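Local coordinates for protein geranyl diphosphate synthase small subunit (Antirrhinum majus, PDB 3QKC) that probably serves as the regulatory small subunit of a heteromeric geranyl diphosphate synthase, the prenyltransferase that supplies the C10 precursor of monoterpenes, at residues 11-16 with 49-54; 55-60 with 65-70. One frame throughout, in Å; residues are numbered along the deposited sequence.

Contact 1: residues 11-16 with 49-54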
ATOM      1  N   ALA A  11      26.951  -3.245  -6.140  1.00 45.10           N
ATOM      2  CA  ALA A  11      26.466  -4.445  -6.820  1.00 45.34           C
ATOM      3  C   ALA A  11      26.145  -5.610  -5.872  1.00 45.59           C
ATOM      4  O   ALA A  11      25.152  -6.304  -6.067  1.00 45.57           O
ATOM      5  CB  ALA A  11      27.452  -4.894  -7.908  1.00 46.89           C
ATOM      6  N   THR A  12      26.990  -5.839  -4.869  1.00 45.86           N
ATOM      7  CA  THR A  12      26.724  -6.886  -3.879  1.00 45.88           C
ATOM      8  C   THR A  12      25.420  -6.615  -3.107  1.00 43.99           C
ATOM      9  O   THR A  12      24.576  -7.507  -2.960  1.00 43.83           O
ATOM     10  CB  THR A  12      27.906  -7.072  -2.919  1.00 47.22           C
ATOM     11  OG1 THR A  12      29.111  -7.202  -3.679  1.00 48.98           O
ATOM     12  CG2 THR A  12      27.727  -8.334  -2.065  1.00 48.67           C
ATOM     13  N   ILE A  13      25.252  -5.377  -2.649  1.00 42.45           N
ATOM     14  CA  ILE A  13      24.003  -4.943  -2.047  1.00 40.66           C
ATOM     15  C   ILE A  13      22.826  -5.247  -2.953  1.00 39.81           C
ATOM     16  O   ILE A  13      21.846  -5.863  -2.534  1.00 39.19           O
ATOM     17  CB  ILE A  13      24.043  -3.454  -1.686  1.00 39.57           C
ATOM     18  CG1 ILE A  13      25.068  -3.242  -0.565  1.00 41.23           C
ATOM     19  CG2 ILE A  13      22.649  -2.984  -1.266  1.00 39.00           C
ATOM     20  CD1 ILE A  13      25.243  -1.813  -0.079  1.00 40.11           C
ATOM     21  N   GLU A  14      22.947  -4.846  -4.213  1.00 40.45           N
ATOM     22  CA  GLU A  14      21.885  -5.058  -5.176  1.00 40.89           C
ATOM     23  C   GLU A  14      21.630  -6.517  -5.497  1.00 41.89           C
ATOM     24  O   GLU A  14      20.485  -6.894  -5.759  1.00 42.14           O
ATOM     25  CB  GLU A  14      22.119  -4.232  -6.432  1.00 41.53           C
ATOM     26  CG  GLU A  14      21.698  -2.799  -6.190  1.00 43.22           C
ATOM     27  CD  GLU A  14      22.014  -1.868  -7.339  1.00 40.66           C
ATOM     28  OE1 GLU A  14      22.529  -2.325  -8.393  1.00 44.27           O
ATOM     29  OE2 GLU A  14      21.721  -0.664  -7.169  1.00 42.71           O
ATOM     30  N   SER A  15      22.677  -7.330  -5.442  1.00 43.00           N
ATOM     31  CA  SER A  15      22.541  -8.776  -5.583  1.00 44.46           C
ATOM     32  C   SER A  15      21.816  -9.382  -4.379  1.00 44.52           C
ATOM     33  O   SER A  15      20.954 -10.245  -4.545  1.00 44.53           O
ATOM     34  CB  SER A  15      23.917  -9.429  -5.801  1.00 46.63           C
ATOM     35  OG  SER A  15      23.849 -10.851  -5.708  1.00 48.72           O
ATOM     36  N   ASP A  16      22.148  -8.917  -3.173  1.00 44.85           N
ATOM     37  CA  ASP A  16      21.493  -9.405  -1.958  1.00 45.87           C
ATOM     38  C   ASP A  16      20.007  -9.036  -1.943  1.00 44.75           C
ATOM     39  O   ASP A  16      19.157  -9.843  -1.556  1.00 45.25           O
ATOM     40  CB  ASP A  16      22.177  -8.865  -0.699  1.00 46.99           C
ATOM     41  CG  ASP A  16      23.533  -9.491  -0.446  1.00 47.89           C
ATOM     42  OD1 ASP A  16      23.724 -10.688  -0.736  1.00 50.34           O
ATOM     43  OD2 ASP A  16      24.419  -8.787   0.067  1.00 49.02           O
ATOM     44  N   ALA A  49      18.082   4.194  -4.523  1.00 32.13           N
ATOM     45  CA  ALA A  49      17.380   4.343  -3.230  1.00 31.66           C
ATOM     46  C   ALA A  49      17.354   3.055  -2.421  1.00 31.37           C
ATOM     47  O   ALA A  49      17.461   3.098  -1.208  1.00 32.55           O
ATOM     48  CB  ALA A  49      15.938   4.882  -3.428  1.00 30.21           C
ATOM     49  N   SER A  50      17.229   1.918  -3.098  1.00 30.95           N
ATOM     50  CA  SER A  50      17.305   0.599  -2.454  1.00 30.67           C
ATOM     51  C   SER A  50      18.665   0.287  -1.846  1.00 31.92           C
ATOM     52  O   SER A  50      18.743  -0.226  -0.723  1.00 32.86           O
ATOM     53  CB  SER A  50      16.918  -0.511  -3.432  1.00 29.92           C
ATOM     54  OG  SER A  50      15.641  -0.272  -3.944  1.00 31.49           O
ATOM     55  N   ALA A  51      19.739   0.561  -2.577  1.00 32.50           N
ATOM     56  CA  ALA A  51      21.076   0.343  -2.003  1.00 33.75           C
ATOM     57  C   ALA A  51      21.372   1.330  -0.877  1.00 34.58           C
ATOM     58  O   ALA A  51      22.041   0.976   0.090  1.00 35.47           O
ATOM     59  CB  ALA A  51      22.156   0.411  -3.067  1.00 34.03           C
ATOM     60  N   LEU A  52      20.892   2.573  -0.997  1.00 34.73           N
ATOM     61  CA  LEU A  52      21.113   3.551   0.078  1.00 35.31           C
ATOM     62  C   LEU A  52      20.511   3.060   1.408  1.00 36.02           C
ATOM     63  O   LEU A  52      21.103   3.241   2.474  1.00 36.66           O
ATOM     64  CB  LEU A  52      20.560   4.925  -0.295  1.00 34.97           C
ATOM     65  CG  LEU A  52      20.692   6.079   0.700  1.00 39.11           C
ATOM     66  CD1 LEU A  52      22.154   6.274   1.137  1.00 36.82           C
ATOM     67  CD2 LEU A  52      20.107   7.381   0.139  1.00 35.54           C
ATOM     68  N   CYS A  53      19.337   2.438   1.332  1.00 35.84           N
ATOM     69  CA  CYS A  53      18.716   1.852   2.511  1.00 36.35           C
ATOM     70  C   CYS A  53      19.650   0.924   3.256  1.00 37.50           C
ATOM     71  O   CYS A  53      19.848   1.085   4.455  1.00 38.72           O
ATOM     72  CB  CYS A  53      17.447   1.099   2.145  1.00 35.94           C
ATOM     73  SG  CYS A  53      16.608   0.491   3.634  1.00 34.61           S
ATOM     74  N   VAL A  54      20.242  -0.031   2.545  1.00 37.41           N
ATOM     75  CA  VAL A  54      21.177  -0.962   3.174  1.00 38.46           C
ATOM     76  C   VAL A  54      22.428  -0.248   3.711  1.00 39.93           C
ATOM     77  O   VAL A  54      22.862  -0.502   4.857  1.00 40.88           O
ATOM     78  CB  VAL A  54      21.563  -2.121   2.242  1.00 38.42           C
ATOM     79  CG1 VAL A  54      22.620  -3.018   2.897  1.00 36.11           C
ATOM     80  CG2 VAL A  54      20.322  -2.959   1.882  1.00 33.98           C
TER
HETATM   81  O   HOH W   1      19.907  -0.082  -5.566  1.00 28.68           O
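Ile13 carries the apolar part of this helix crossing, setting its CG2 methyl against the backbone of Ala51 and the side chain of Val54. With CG2 anti to the backbone N and CG1 beside it (chi1 -67°), the branched carbon presents both arms to helix 48-59. CG2 lies 3.8 Å from Ala51 CA and 3.9 Å from Ala51 CB, and it also stands 3.8 Å from Val54 CB. CD1, at the end of the extended arm, passes Val54 CG1 at 4.1 Å, the two side chains running past each other in opposite directions. The segments cross almost at right angles (97°), with axes 9.4 Å apart; Ile13 meets Ala51 and Val54, three positions apart on one face. This is helix packing within an all-helical fold, as in the trans-isoprenyl diphosphate synthases to which this subunit is probably related. Arg64, from the loop beyond helix 48-59, touches both Ile13 and Val54. Polar contact is indirect: no hydrogen bond joins the segments, but a water donates to Glu14 OE2 at a short 2.5 Å and weakly accepts from Ala51 N at 3.1 Å. The carboxylate also forms salt bridges outside the segments, OE2 with Arg10 and OE1 with Arg46.

Contact 2: residues 55-60 with 65-70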
ATOM      1  N   ALA A  55      22.978   0.654   2.895  1.00 39.54           N
ATOM      2  CA  ALA A  55      24.220   1.343   3.228  1.00 40.69           C
ATOM      3  C   ALA A  55      24.050   2.277   4.418  1.00 41.58           C
ATOM      4  O   ALA A  55      24.979   2.431   5.226  1.00 43.29           O
ATOM      5  CB  ALA A  55      24.746   2.100   2.039  1.00 40.46           C
ATOM      6  N   ALA A  56      22.869   2.887   4.522  1.00 40.54           N
ATOM      7  CA  ALA A  56      22.551   3.774   5.639  1.00 41.02           C
ATOM      8  C   ALA A  56      22.500   2.980   6.938  1.00 42.55           C
ATOM      9  O   ALA A  56      23.001   3.433   7.964  1.00 44.00           O
ATOM     10  CB  ALA A  56      21.229   4.520   5.397  1.00 39.18           C
ATOM     11  N   CYS A  57      21.916   1.784   6.866  1.00 42.77           N
ATOM     12  CA  CYS A  57      21.821   0.862   7.995  1.00 44.50           C
ATOM     13  C   CYS A  57      23.190   0.411   8.491  1.00 46.68           C
ATOM     14  O   CYS A  57      23.436   0.375   9.694  1.00 48.33           O
ATOM     15  CB  CYS A  57      20.963  -0.352   7.626  1.00 43.67           C
ATOM     16  SG  CYS A  57      20.659  -1.468   9.004  1.00 48.20           S
ATOM     17  N   GLU A  58      24.071   0.075   7.556  1.00 46.96           N
ATOM     18  CA  GLU A  58      25.440  -0.333   7.878  1.00 48.84           C
ATOM     19  C   GLU A  58      26.267   0.826   8.442  1.00 49.69           C
ATOM     20  O   GLU A  58      26.963   0.669   9.462  1.00 51.20           O
ATOM     21  CB  GLU A  58      26.116  -0.970   6.660  1.00 48.86           C
ATOM     22  CG  GLU A  58      25.563  -2.349   6.327  1.00 50.82           C
ATOM     23  CD  GLU A  58      26.244  -3.004   5.127  1.00 48.86           C
ATOM     24  OE1 GLU A  58      26.134  -4.240   4.990  1.00 51.43           O
ATOM     25  OE2 GLU A  58      26.879  -2.295   4.317  1.00 50.65           O
ATOM     26  N   LEU A  59      26.172   1.983   7.788  1.00 48.67           N
ATOM     27  CA  LEU A  59      26.749   3.233   8.295  1.00 49.68           C
ATOM     28  C   LEU A  59      26.590   3.422   9.813  1.00 51.63           C
ATOM     29  O   LEU A  59      27.506   3.893  10.468  1.00 53.32           O
ATOM     30  CB  LEU A  59      26.153   4.442   7.562  1.00 47.97           C
ATOM     31  CG  LEU A  59      26.612   5.844   7.988  1.00 48.44           C
ATOM     32  CD1 LEU A  59      28.118   6.007   7.847  1.00 50.28           C
ATOM     33  CD2 LEU A  59      25.888   6.920   7.200  1.00 47.95           C
ATOM     34  N   VAL A  60      25.431   3.065  10.359  1.00 51.88           N
ATOM     35  CA  VAL A  60      25.157   3.301  11.785  1.00 53.94           C
ATOM     36  C   VAL A  60      25.300   2.061  12.673  1.00 55.93           C
ATOM     37  O   VAL A  60      24.963   2.098  13.858  1.00 57.72           O
ATOM     38  CB  VAL A  60      23.769   3.983  12.019  1.00 53.00           C
ATOM     39  CG1 VAL A  60      23.727   5.361  11.358  1.00 49.86           C
ATOM     40  CG2 VAL A  60      22.641   3.109  11.520  1.00 48.97           C
ATOM     41  N   SER A  65      21.054  -7.800   7.046  1.00 52.77           N
ATOM     42  CA  SER A  65      19.822  -8.583   7.177  1.00 52.16           C
ATOM     43  C   SER A  65      18.727  -7.781   7.881  1.00 50.84           C
ATOM     44  O   SER A  65      17.539  -8.057   7.695  1.00 50.25           O
ATOM     45  CB  SER A  65      20.063  -9.914   7.896  1.00 54.44           C
ATOM     46  OG  SER A  65      20.403  -9.713   9.256  1.00 53.93           O
ATOM     47  N   ASP A  66      19.140  -6.779   8.659  1.00 50.49           N
ATOM     48  CA  ASP A  66      18.232  -5.878   9.381  1.00 49.58           C
ATOM     49  C   ASP A  66      17.461  -4.922   8.455  1.00 47.63           C
ATOM     50  O   ASP A  66      16.378  -4.449   8.823  1.00 47.04           O
ATOM     51  CB  ASP A  66      19.005  -5.042  10.405  1.00 50.36           C
ATOM     52  CG  ASP A  66      19.370  -5.821  11.663  1.00 55.20           C
ATOM     53  OD1 ASP A  66      20.330  -5.393  12.352  1.00 53.67           O
ATOM     54  OD2 ASP A  66      18.693  -6.829  11.974  1.00 53.21           O
ATOM     55  N   ALA A  67      18.026  -4.645   7.274  1.00 46.12           N
ATOM     56  CA  ALA A  67      17.463  -3.661   6.337  1.00 43.67           C
ATOM     57  C   ALA A  67      17.019  -4.273   5.005  1.00 42.00           C
ATOM     58  O   ALA A  67      16.515  -3.556   4.126  1.00 41.22           O
ATOM     59  CB  ALA A  67      18.477  -2.529   6.082  1.00 43.44           C
ATOM     60  N   MET A  68      17.186  -5.587   4.865  1.00 41.19           N
ATOM     61  CA  MET A  68      16.935  -6.286   3.607  1.00 39.53           C
ATOM     62  C   MET A  68      15.473  -6.162   3.185  1.00 37.26           C
ATOM     63  O   MET A  68      15.173  -5.900   2.018  1.00 35.87           O
ATOM     64  CB  MET A  68      17.342  -7.761   3.737  1.00 40.98           C
ATOM     65  CG  MET A  68      17.935  -8.410   2.473  1.00 44.97           C
ATOM     66  SD  MET A  68      19.085  -7.436   1.463  1.00 40.67           S
ATOM     67  CE  MET A  68      20.395  -7.070   2.602  1.00 45.39           C
ATOM     68  N   ALA A  69      14.567  -6.342   4.140  1.00 36.33           N
ATOM     69  CA  ALA A  69      13.125  -6.199   3.867  1.00 34.43           C
ATOM     70  C   ALA A  69      12.739  -4.785   3.438  1.00 32.21           C
ATOM     71  O   ALA A  69      11.995  -4.614   2.466  1.00 32.18           O
ATOM     72  CB  ALA A  69      12.299  -6.639   5.081  1.00 34.61           C
ATOM     73  N   ALA A  70      13.247  -3.785   4.159  1.00 31.07           N
ATOM     74  CA  ALA A  70      13.039  -2.366   3.840  1.00 29.40           C
ATOM     75  C   ALA A  70      13.587  -2.002   2.448  1.00 29.13           C
ATOM     76  O   ALA A  70      12.906  -1.360   1.654  1.00 28.22           O
ATOM     77  CB  ALA A  70      13.696  -1.516   4.880  1.00 29.51           C
TER
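A small, mainly apolar contact joins the C-terminal turn of helix 48-59 to the neighbourhood of the start of helix 68-85, where Cys57 meets Ala67 and, at longer range, Asp66. The nearest approach is between two beta carbons, Cys57 CB and Ala67 CB, 3.6 Å apart. The thiol adds a second point of touch: SG is anti to the backbone N (chi1 -175°), which carries it alongside the alanine methyl, 3.8 Å from Ala67 CB. It also passes Asp66 at the aliphatic base of that side chain, SG lying 4.2 Å from Asp66 CB. No hydrogen bond links the segments, and just 97 Å² of surface is buried between them. Such short side chains let the backbones come close, with Cys57 CA and Ala67 CA 6.5 Å apart. In topology these are two sequence-adjacent helices joined by a short loop: the chain leaves helical geometry at Val60, and four residues, none of them helical, separate the two segments, within a fold built of helices without strands. Polar groups nearby find partners elsewhere. Asp66 OD1 takes a weak hydrogen bond from the backbone N of Asp63, while Glu58 forms a salt bridge with Arg64 and a hydrogen bond with the hydroxyl of Tyr9 on helix 5-24. Ala69 and Ala70, farther along helix 68-85, pack on Met123 of helix 105-126.

In the fold
Contacts 1 and 2 follow in series along the chain, the first closing at Val54 and the second opening at Ala55, so helix 48-59 serves both with successive turns. Their centres lie 9 Å apart, on the same side of the chain's centre, and the two touch directly: Cys53 SG packs 3.8 Å from Ala70 CB, and Val54 CG2 lies 4.2 Å from Met68 CE. Helices 5-24, 48-59 and 68-85 thereby form one continuous packed cluster, with Arg64 of the intervening loop reaching both neighbourhoods. Neither contact is touched by the second protein chain of the assembly; each belongs to the internal packing of the subunit.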